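Local coordinates for Glyco_hydro_cc domain-containing protein (Blastomyces gilchristii, PDB 6UB0) that hydrolyses curdlan, a beta-1,3-glucan, as an exo-beta-1,3-glucanase of glycoside hydrolase family 128, and binds laminaribiose in its -2 and -1 subsites, at residues W29-G34 with N56-A61; V43-G48 with N69-N74; L106-V111 with D137-H142. All blocks are in the same frame, centred on the assembly; numbering follows the deposited sequence.

Interaction 1. Residues W29-G34 with N56-A61; sequences WEPRPG and NADAEA. With BGC (beta-D-glucopyranose), chain B.
R32 and D58 form a salt bridge that ties the loop between strands 23-27 and 41-42 to helix 52-64, on the outside of the TIM-barrel core. R32 NE donates to D58 OD1 at 2.7 Å, in the guanidinium plane, and reaches that oxygen from its anti side. R32 NH2 adds only a weak bond to the same OD1, at 3.2 Å. The guanidinium and carboxylate planes stand 84° apart, so the arginine grips one oxygen with two nitrogens rather than pairing with both. D58 OD2 lies 3.4 Å from P31 CB, with the two side chains side by side. Arginine suits this exposed place because its chain is long; it bends at chi2 (-109°), which sets CD. The guanidinium meets D58 OD1 at its edge, and R32 NH1 rests 3.3 Å from A61 CB, where the small alanine leaves it close to the helix surface. W29, three residues before R32, is a pocket residue: its indole has BGC C5 over the centre of one face, while W29 NE1 bonds to E176. The bridge thus pairs a buried carboxylate with an exposed arginine, and the charge on D58 OD1 is met by R32 NE.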
loop_
_atom_site.group_PDB
_atom_site.type_symbol
_atom_site.label_atom_id
_atom_site.label_comp_id
_atom_site.label_asym_id
_atom_site.label_seq_id
_atom_site.Cartn_x
_atom_site.Cartn_y
_atom_site.Cartn_z
ATOM N N TRP A 29 4.985 -0.148 -6.985
ATOM C CA TRP A 29 4.934 1.336 -7.088
ATOM C C TRP A 29 4.910 1.791 -8.542
ATOM O O TRP A 29 5.222 2.991 -8.780
ATOM C CB TRP A 29 6.157 1.931 -6.396
ATOM C CG TRP A 29 6.227 1.756 -4.915
ATOM C CD1 TRP A 29 5.666 2.573 -3.990
ATOM C CD2 TRP A 29 6.898 0.709 -4.183
ATOM N NE1 TRP A 29 5.926 2.112 -2.736
ATOM C CE2 TRP A 29 6.682 0.975 -2.818
ATOM C CE3 TRP A 29 7.642 -0.412 -4.542
ATOM C CZ2 TRP A 29 7.147 0.159 -1.792
ATOM C CZ3 TRP A 29 8.150 -1.208 -3.520
ATOM C CH2 TRP A 29 7.951 -0.902 -2.175
ATOM N N GLU A 30 4.583 0.902 -9.491
ATOM C CA GLU A 30 4.552 1.233 -10.920
ATOM C C GLU A 30 3.164 0.887 -11.415
ATOM O O GLU A 30 2.423 0.171 -10.733
ATOM C CB GLU A 30 5.562 0.432 -11.744
ATOM C CG GLU A 30 6.998 0.726 -11.409
ATOM C CD GLU A 30 7.370 2.148 -11.739
ATOM O OE1 GLU A 30 6.731 2.742 -12.654
ATOM O OE2 GLU A 30 8.272 2.664 -11.052
ATOM N N PRO A 31 2.816 1.363 -12.626
ATOM C CA PRO A 31 1.556 0.970 -13.261
ATOM C C PRO A 31 1.594 -0.412 -13.961
ATOM O O PRO A 31 0.520 -0.957 -14.256
ATOM C CB PRO A 31 1.361 2.157 -14.235
ATOM C CG PRO A 31 2.776 2.475 -14.696
ATOM C CD PRO A 31 3.575 2.362 -13.416
ATOM N N ARG A 32 2.773 -0.935 -14.294
ATOM C CA ARG A 32 2.924 -2.213 -15.058
ATOM C C ARG A 32 3.783 -3.131 -14.201
ATOM O O ARG A 32 4.545 -2.625 -13.399
ATOM C CB ARG A 32 3.593 -2.008 -16.427
ATOM C CG ARG A 32 2.814 -1.119 -17.383
ATOM C CD ARG A 32 2.187 -1.847 -18.559
ATOM N NE ARG A 32 1.322 -0.919 -19.299
ATOM C CZ ARG A 32 0.469 -1.265 -20.264
ATOM N NH1 ARG A 32 0.348 -2.527 -20.635
ATOM N NH2 ARG A 32 -0.273 -0.336 -20.849
ATOM N N PRO A 33 3.606 -4.463 -14.216
ATOM C CA PRO A 33 4.316 -5.302 -13.256
ATOM C C PRO A 33 5.771 -5.673 -13.554
ATOM O O PRO A 33 6.431 -6.171 -12.654
ATOM C CB PRO A 33 3.473 -6.594 -13.256
ATOM C CG PRO A 33 2.893 -6.642 -14.642
ATOM C CD PRO A 33 2.569 -5.200 -14.952
ATOM N N GLY A 34 6.224 -5.499 -14.792
ATOM C CA GLY A 34 7.595 -5.890 -15.187
ATOM C C GLY A 34 7.765 -7.398 -15.330
ATOM O O GLY A 34 8.883 -7.865 -15.386
ATOM N N ASN A 56 -4.442 5.587 -18.484
ATOM C CA ASN A 56 -5.604 4.980 -19.180
ATOM C C ASN A 56 -5.182 3.554 -19.568
ATOM O O ASN A 56 -5.913 2.570 -19.166
ATOM C CB ASN A 56 -6.015 5.973 -20.256
ATOM C CG ASN A 56 -5.789 7.322 -19.617
ATOM O OD1 ASN A 56 -4.660 7.862 -19.632
ATOM N ND2 ASN A 56 -6.753 7.721 -18.804
ATOM N N ALA A 57 -4.129 3.522 -20.413
ATOM C CA ALA A 57 -3.627 2.317 -21.104
ATOM C C ALA A 57 -3.238 1.305 -20.049
ATOM O O ALA A 57 -3.563 0.133 -20.207
ATOM C CB ALA A 57 -2.451 2.667 -21.975
ATOM N N ASP A 58 -2.588 1.766 -18.980
ATOM C CA ASP A 58 -2.033 0.867 -17.933
ATOM C C ASP A 58 -3.190 0.225 -17.165
ATOM O O ASP A 58 -3.178 -1.003 -17.039
ATOM C CB ASP A 58 -1.071 1.626 -17.022
ATOM C CG ASP A 58 0.131 2.255 -17.714
ATOM O OD1 ASP A 58 0.739 1.598 -18.575
ATOM O OD2 ASP A 58 0.500 3.382 -17.300
ATOM N N ALA A 59 -4.186 1.011 -16.724
ATOM C CA ALA A 59 -5.395 0.480 -16.045
ATOM C C ALA A 59 -6.074 -0.566 -16.967
ATOM O O ALA A 59 -6.580 -1.624 -16.482
ATOM C CB ALA A 59 -6.323 1.614 -15.658
ATOM N N GLU A 60 -6.076 -0.314 -18.281
ATOM C CA GLU A 60 -6.720 -1.243 -19.250
ATOM C C GLU A 60 -6.037 -2.620 -19.212
ATOM O O GLU A 60 -6.784 -3.585 -19.070
ATOM C CB GLU A 60 -6.725 -0.662 -20.670
ATOM C CG GLU A 60 -7.963 0.171 -21.120
ATOM C CD GLU A 60 -9.436 -0.033 -20.577
ATOM O OE1 GLU A 60 -9.830 -1.195 -20.400
ATOM O OE2 GLU A 60 -10.214 0.968 -20.470
ATOM N N ALA A 61 -4.704 -2.725 -19.381
ATOM C CA ALA A 61 -3.952 -4.012 -19.420
ATOM C C ALA A 61 -4.231 -4.826 -18.154
ATOM O O ALA A 61 -4.429 -6.080 -18.260
ATOM C CB ALA A 61 -2.468 -3.756 -19.572
HETATM C C2 BGC B . 9.548 5.033 -4.471
HETATM C C3 BGC B . 9.317 3.960 -5.494
HETATM C C4 BGC B . 10.258 2.828 -5.142
HETATM C C5 BGC B . 10.036 2.382 -3.682
HETATM C C6 BGC B . 10.944 1.313 -3.058
HETATM C C1 BGC B . 9.403 4.547 -3.056
HETATM O O2 BGC B . 8.538 6.014 -4.734
HETATM O O3 BGC B . 9.409 4.436 -6.871
HETATM O O4 BGC B . 9.968 1.845 -6.136
HETATM O O5 BGC B . 10.262 3.442 -2.745
HETATM O O6 BGC B . 12.317 1.705 -3.334
#

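Interaction 2. Residues V43-G48 with N69-N74; sequences VPMLWG and NLLAFN. With BGC (beta-D-glucopyranose), chain B; GLC (alpha-D-glucopyranose), chain C.
P44 and L71 open a short parallel pairing in which a backbone without regular strand structure runs beside strand 69-71. L71 N donates to P44 O at 2.9 Å and L46 N to L71 O at 2.8 Å, which makes M45 and L71 a single bridge. The next rung fails because proline has no N-H: N69 O is buried without a polar partner, covered by V43 CG1 and P44 CD. This end is tightly packed and mostly apolar in its side chains, apart from N69, whose amide turns to E41. V43 CG1 meets L71 CG at 3.8 Å, and P44 CG sits against L70 CD2. In the next layer along the segments L46 lies alongside F73, its CD2 touching CE1, where Y96, A89 and A92 of helix 86-96 close over the pair. Branched and aromatic side chains suit so dry an interior.

The other end opens on the glycan and is less completely buried. W47 CG is anti to the backbone N (chi1 -176°); the indole's face lies against N74 CB, which makes a CH-pi contact with the five-membered ring, 3.7 Å from its centroid. G48 carries no side chain that would run into W47 CE3. N74 N donates to W47 O at 2.7 Å. Both side chains then turn their N-H groups to the sugars: W47 NE1 to BGC O2 at 3.0 Å, with O2 at the ring edge, and N74 ND2 to GLC O2 at 3.0 Å, nearly straight at 171°. Q81 OE1 also accepts from N74 ND2. A pair held together by a backbone bond and a CH-pi contact thus presents two N-H donors that grip O2 of adjacent sugars, BGC and GLC.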
loop_
_atom_site.group_PDB
_atom_site.type_symbol
_atom_site.label_atom_id
_atom_site.label_comp_id
_atom_site.label_asym_id
_atom_site.label_seq_id
_atom_site.Cartn_x
_atom_site.Cartn_y
_atom_site.Cartn_z
ATOM N N VAL A 43 -1.242 -5.486 -8.356
ATOM C CA VAL A 43 -2.095 -4.284 -8.232
ATOM C C VAL A 43 -1.363 -3.118 -8.884
ATOM O O VAL A 43 -0.360 -2.634 -8.381
ATOM C CB VAL A 43 -2.445 -3.984 -6.764
ATOM C CG1 VAL A 43 -3.330 -2.759 -6.680
ATOM C CG2 VAL A 43 -3.098 -5.180 -6.114
ATOM N N PRO A 44 -1.870 -2.594 -10.023
ATOM C CA PRO A 44 -1.258 -1.415 -10.631
ATOM C C PRO A 44 -1.362 -0.185 -9.729
ATOM O O PRO A 44 -2.335 -0.092 -8.969
ATOM C CB PRO A 44 -2.062 -1.236 -11.932
ATOM C CG PRO A 44 -2.644 -2.594 -12.177
ATOM C CD PRO A 44 -2.959 -3.150 -10.807
ATOM N N MET A 45 -0.330 0.669 -9.792
ATOM C CA MET A 45 -0.320 1.986 -9.107
ATOM C C MET A 45 -0.180 3.141 -10.100
ATOM O O MET A 45 0.725 3.142 -10.926
ATOM C CB MET A 45 0.758 2.039 -8.032
ATOM C CG MET A 45 0.954 3.468 -7.514
ATOM S SD MET A 45 2.205 3.608 -6.236
ATOM C CE MET A 45 1.278 3.201 -4.765
ATOM N N LEU A 46 -1.077 4.112 -9.959
ATOM C CA LEU A 46 -0.890 5.505 -10.443
ATOM C C LEU A 46 -0.076 6.281 -9.403
ATOM O O LEU A 46 -0.628 6.695 -8.440
ATOM C CB LEU A 46 -2.258 6.147 -10.675
ATOM C CG LEU A 46 -2.190 7.558 -11.255
ATOM C CD1 LEU A 46 -1.185 7.581 -12.384
ATOM C CD2 LEU A 46 -3.578 8.044 -11.731
ATOM N N TRP A 47 1.225 6.374 -9.600
ATOM C CA TRP A 47 2.205 6.843 -8.584
ATOM C C TRP A 47 2.018 8.335 -8.314
ATOM O O TRP A 47 2.214 8.763 -7.175
ATOM C CB TRP A 47 3.602 6.537 -9.104
ATOM C CG TRP A 47 4.688 6.861 -8.136
ATOM C CD1 TRP A 47 5.243 6.029 -7.210
ATOM C CD2 TRP A 47 5.302 8.147 -7.954
ATOM N NE1 TRP A 47 6.230 6.678 -6.529
ATOM C CE2 TRP A 47 6.254 7.991 -6.931
ATOM C CE3 TRP A 47 5.165 9.402 -8.572
ATOM C CZ2 TRP A 47 7.071 9.056 -6.526
ATOM C CZ3 TRP A 47 5.962 10.451 -8.157
ATOM C CH2 TRP A 47 6.896 10.274 -7.144
ATOM N N GLY A 48 1.771 9.064 -9.388
ATOM C CA GLY A 48 1.713 10.535 -9.429
ATOM C C GLY A 48 1.593 11.031 -10.868
ATOM O O GLY A 48 1.566 10.260 -11.839
ATOM N N ASN A 69 -7.999 -4.529 -8.443
ATOM C CA ASN A 69 -7.713 -3.382 -7.551
ATOM C C ASN A 69 -6.754 -2.431 -8.253
ATOM O O ASN A 69 -5.924 -2.876 -9.018
ATOM C CB ASN A 69 -7.086 -3.801 -6.214
ATOM C CG ASN A 69 -8.014 -4.570 -5.307
ATOM O OD1 ASN A 69 -8.904 -3.995 -4.728
ATOM N ND2 ASN A 69 -7.850 -5.890 -5.215
ATOM N N LEU A 70 -6.889 -1.136 -7.977
ATOM C CA LEU A 70 -5.957 -0.126 -8.499
ATOM C C LEU A 70 -5.572 0.795 -7.343
ATOM O O LEU A 70 -6.486 1.218 -6.587
ATOM C CB LEU A 70 -6.603 0.721 -9.589
ATOM C CG LEU A 70 -7.062 -0.026 -10.837
ATOM C CD1 LEU A 70 -7.872 0.902 -11.720
ATOM C CD2 LEU A 70 -5.880 -0.601 -11.583
ATOM N N LEU A 71 -4.315 1.207 -7.310
ATOM C CA LEU A 71 -3.808 2.157 -6.258
ATOM C C LEU A 71 -3.505 3.535 -6.863
ATOM O O LEU A 71 -2.923 3.618 -7.979
ATOM C CB LEU A 71 -2.518 1.658 -5.604
ATOM C CG LEU A 71 -2.639 0.422 -4.743
ATOM C CD1 LEU A 71 -1.301 -0.283 -4.647
ATOM C CD2 LEU A 71 -3.226 0.695 -3.362
ATOM N N ALA A 72 -3.719 4.574 -6.060
ATOM C CA ALA A 72 -3.452 5.961 -6.476
ATOM C C ALA A 72 -2.092 6.415 -5.938
ATOM O O ALA A 72 -1.307 5.553 -5.510
ATOM C CB ALA A 72 -4.566 6.846 -6.003
ATOM N N PHE A 73 -1.864 7.734 -5.900
ATOM C CA PHE A 73 -0.532 8.367 -5.827
ATOM C C PHE A 73 0.222 7.902 -4.569
ATOM O O PHE A 73 -0.348 7.631 -3.508
ATOM C CB PHE A 73 -0.709 9.888 -5.908
ATOM C CG PHE A 73 -1.911 10.283 -6.755
ATOM C CD1 PHE A 73 -1.960 9.983 -8.113
ATOM C CD2 PHE A 73 -2.999 10.947 -6.187
ATOM C CE1 PHE A 73 -3.051 10.337 -8.904
ATOM C CE2 PHE A 73 -4.098 11.309 -6.982
ATOM C CZ PHE A 73 -4.127 10.983 -8.325
ATOM N N ASN A 74 1.531 7.815 -4.723
ATOM C CA ASN A 74 2.476 7.451 -3.625
ATOM C C ASN A 74 2.908 8.673 -2.812
ATOM O O ASN A 74 3.818 9.374 -3.256
ATOM C CB ASN A 74 3.697 6.768 -4.180
ATOM C CG ASN A 74 4.409 6.022 -3.084
ATOM O OD1 ASN A 74 3.845 5.136 -2.469
ATOM N ND2 ASN A 74 5.619 6.451 -2.793
HETATM C C2 BGC B . 9.548 5.033 -4.471
HETATM C C3 BGC B . 9.317 3.960 -5.494
HETATM C C4 BGC B . 10.258 2.828 -5.142
HETATM C C5 BGC B . 10.036 2.382 -3.682
HETATM C C6 BGC B . 10.944 1.313 -3.058
HETATM C C1 BGC B . 9.403 4.547 -3.056
HETATM O O2 BGC B . 8.538 6.014 -4.734
HETATM O O3 BGC B . 9.409 4.436 -6.871
HETATM O O4 BGC B . 9.968 1.845 -6.136
HETATM O O5 BGC B . 10.262 3.442 -2.745
HETATM O O6 BGC B . 12.317 1.705 -3.334
HETATM C C1 GLC C . 8.604 5.691 1.442
HETATM C C2 GLC C . 8.487 5.863 -0.080
HETATM C C3 GLC C . 9.736 5.340 -0.792
HETATM C C4 GLC C . 10.999 5.962 -0.137
HETATM C C5 GLC C . 10.982 5.831 1.363
HETATM C C6 GLC C . 12.192 6.437 2.102
HETATM O O1 GLC C . 8.796 4.329 1.853
HETATM O O2 GLC C . 7.354 5.223 -0.717
HETATM O O3 GLC C . 9.635 5.636 -2.184
HETATM O O4 GLC C . 12.108 5.240 -0.555
HETATM O O5 GLC C . 9.781 6.445 1.832
HETATM O O6 GLC C . 12.570 7.550 1.345
#

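Interaction 3. Residues L106-V111 with D137-H142; sequences LGSPAV and DFLAVH
F138 lays one face of its ring over G107 CA, which sits toward the rim, while L106 O approaches the ring obliquely. The CH-pi contact is plain in kind, but its modelled closeness is doubtful. Glycine suits the spot because the ring occupies the place beside its CA; F138 CG lies between the backbone N and the carbonyl carbon (chi1 66°), and the same ring stacks with W173. The second flat group, the H142 imidazole, has A110 CB 3.5 Å from NE2, again obliquely; its ND1 is bonded to E75, and the ring touches GLC.

Between these rings run two parallel strands. At the start L106 O accepts from both D137 N, at 2.8 Å, and F138 N, at 3.2 Å, and D137 OD2 returns the favour with its anti lone pair to L106 N at 2.9 Å. S108 N then bonds to F138 O. Beyond it the ladder slips: G107 pairs with F138 but V111 with V141, so 106-111 holds one residue more, in the manner of a beta bulge, with P109 CB pointing away. S108 compensates, its OG taking the bond from A140 N (3.0 Å, 167°) that a backbone carbonyl would otherwise accept. Alanines at 110 and 140 let their CB atoms meet at 3.6 Å, and H142 N to V111 O, at 2.9 Å, restores the pairing.

The strands, 32° apart, are joined through helix 119-130 in the beta-alpha-beta crossover of a TIM barrel, with pocket residue H142 toward the C-terminal end of the pairing.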
loop_
_atom_site.group_PDB
_atom_site.type_symbol
_atom_site.label_atom_id
_atom_site.label_comp_id
_atom_site.label_asym_id
_atom_site.label_seq_id
_atom_site.Cartn_x
_atom_site.Cartn_y
_atom_site.Cartn_z
ATOM N N LEU A 106 -10.788 0.848 -5.937
ATOM C CA LEU A 106 -9.879 2.004 -6.036
ATOM C C LEU A 106 -9.346 2.304 -4.634
ATOM O O LEU A 106 -10.158 2.421 -3.642
ATOM C CB LEU A 106 -10.649 3.179 -6.635
ATOM C CG LEU A 106 -11.294 2.895 -7.988
ATOM C CD1 LEU A 106 -12.020 4.129 -8.548
ATOM C CD2 LEU A 106 -10.260 2.371 -8.977
ATOM N N GLY A 107 -8.015 2.393 -4.537
ATOM C CA GLY A 107 -7.309 2.701 -3.292
ATOM C C GLY A 107 -6.875 4.143 -3.275
ATOM O O GLY A 107 -6.439 4.644 -4.289
ATOM N N SER A 108 -7.069 4.822 -2.168
ATOM C CA SER A 108 -6.691 6.246 -2.064
ATOM C C SER A 108 -5.199 6.453 -2.352
ATOM O O SER A 108 -4.385 5.524 -2.333
ATOM C CB SER A 108 -6.989 6.744 -0.697
ATOM O OG SER A 108 -5.909 6.417 0.130
ATOM N N PRO A 109 -4.779 7.702 -2.585
ATOM C CA PRO A 109 -3.349 8.014 -2.498
ATOM C C PRO A 109 -2.911 7.517 -1.116
ATOM O O PRO A 109 -3.665 7.565 -0.123
ATOM C CB PRO A 109 -3.302 9.533 -2.649
ATOM C CG PRO A 109 -4.626 9.862 -3.310
ATOM C CD PRO A 109 -5.598 8.933 -2.635
ATOM N N ALA A 110 -1.661 7.067 -1.042
ATOM C CA ALA A 110 -1.067 6.456 0.161
ATOM C C ALA A 110 -0.245 7.517 0.907
ATOM O O ALA A 110 0.677 8.056 0.291
ATOM C CB ALA A 110 -0.143 5.314 -0.199
ATOM N N VAL A 111 -0.669 7.902 2.093
ATOM C CA VAL A 111 0.085 8.936 2.856
ATOM C C VAL A 111 1.158 8.298 3.734
ATOM O O VAL A 111 0.975 7.211 4.234
ATOM C CB VAL A 111 -0.855 9.867 3.621
ATOM C CG1 VAL A 111 -1.605 10.691 2.597
ATOM C CG2 VAL A 111 -1.801 9.118 4.537
ATOM N N ASP A 137 -12.649 2.788 -2.522
ATOM C CA ASP A 137 -13.007 1.498 -1.876
ATOM C C ASP A 137 -12.131 1.294 -0.659
ATOM O O ASP A 137 -12.564 0.576 0.216
ATOM C CB ASP A 137 -12.867 0.294 -2.819
ATOM C CG ASP A 137 -13.875 0.355 -3.941
ATOM O OD1 ASP A 137 -15.023 0.067 -3.657
ATOM O OD2 ASP A 137 -13.518 0.791 -5.060
ATOM N N PHE A 138 -10.919 1.872 -0.615
ATOM C CA PHE A 138 -9.991 1.635 0.532
ATOM C C PHE A 138 -8.935 2.738 0.587
ATOM O O PHE A 138 -8.626 3.289 -0.455
ATOM C CB PHE A 138 -9.403 0.223 0.425
ATOM C CG PHE A 138 -8.496 0.003 -0.758
ATOM C CD1 PHE A 138 -7.135 0.262 -0.670
ATOM C CD2 PHE A 138 -8.991 -0.494 -1.952
ATOM C CE1 PHE A 138 -6.304 0.058 -1.760
ATOM C CE2 PHE A 138 -8.168 -0.683 -3.055
ATOM C CZ PHE A 138 -6.819 -0.423 -2.956
ATOM N N LEU A 139 -8.541 3.147 1.787
ATOM C CA LEU A 139 -7.393 4.064 2.024
ATOM C C LEU A 139 -6.108 3.246 1.940
ATOM O O LEU A 139 -6.086 2.164 2.450
ATOM C CB LEU A 139 -7.452 4.715 3.411
ATOM C CG LEU A 139 -8.705 5.525 3.752
ATOM C CD1 LEU A 139 -8.478 6.357 5.014
ATOM C CD2 LEU A 139 -9.084 6.455 2.605
ATOM N N ALA A 140 -5.062 3.844 1.382
ATOM C CA ALA A 140 -3.699 3.294 1.423
ATOM C C ALA A 140 -2.933 4.185 2.404
ATOM O O ALA A 140 -3.024 5.429 2.300
ATOM C CB ALA A 140 -3.083 3.286 0.046
ATOM N N VAL A 141 -2.220 3.591 3.350
ATOM C CA VAL A 141 -1.332 4.340 4.292
ATOM C C VAL A 141 0.026 3.639 4.462
ATOM O O VAL A 141 0.163 2.425 4.189
ATOM C CB VAL A 141 -2.008 4.457 5.674
ATOM C CG1 VAL A 141 -3.380 5.159 5.562
ATOM C CG2 VAL A 141 -2.066 3.095 6.347
ATOM N N HIS A 142 0.999 4.376 4.960
ATOM C CA HIS A 142 2.374 3.889 5.185
ATOM C C HIS A 142 2.842 4.206 6.602
ATOM O O HIS A 142 2.565 5.335 6.994
ATOM C CB HIS A 142 3.340 4.637 4.330
ATOM C CG HIS A 142 3.226 4.400 2.884
ATOM N ND1 HIS A 142 3.943 5.116 2.018
ATOM C CD2 HIS A 142 2.468 3.538 2.171
ATOM C CE1 HIS A 142 3.725 4.682 0.796
ATOM N NE2 HIS A 142 2.798 3.715 0.843
#

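Overall arrangement
The three contacts step from the outer surface of the TIM-barrel core toward its interior: the centres of interactions 1 and 2 are 9 Å apart, as are those of 2 and 3, while 1 and 3 lie 17 Å apart without touching. Along the chain the segments of interactions 1 and 2 alternate, and interaction 3 follows both. E30 O and M45 N probably bond to link the first two. L70 O to G107 N and F73 O to A110 N, also probable bonds, join the neighbouring strands 69-71 and 105-111. Each contact carries at least one glycan-pocket residue, so the wall holding the disaccharide is built from successive barrel elements.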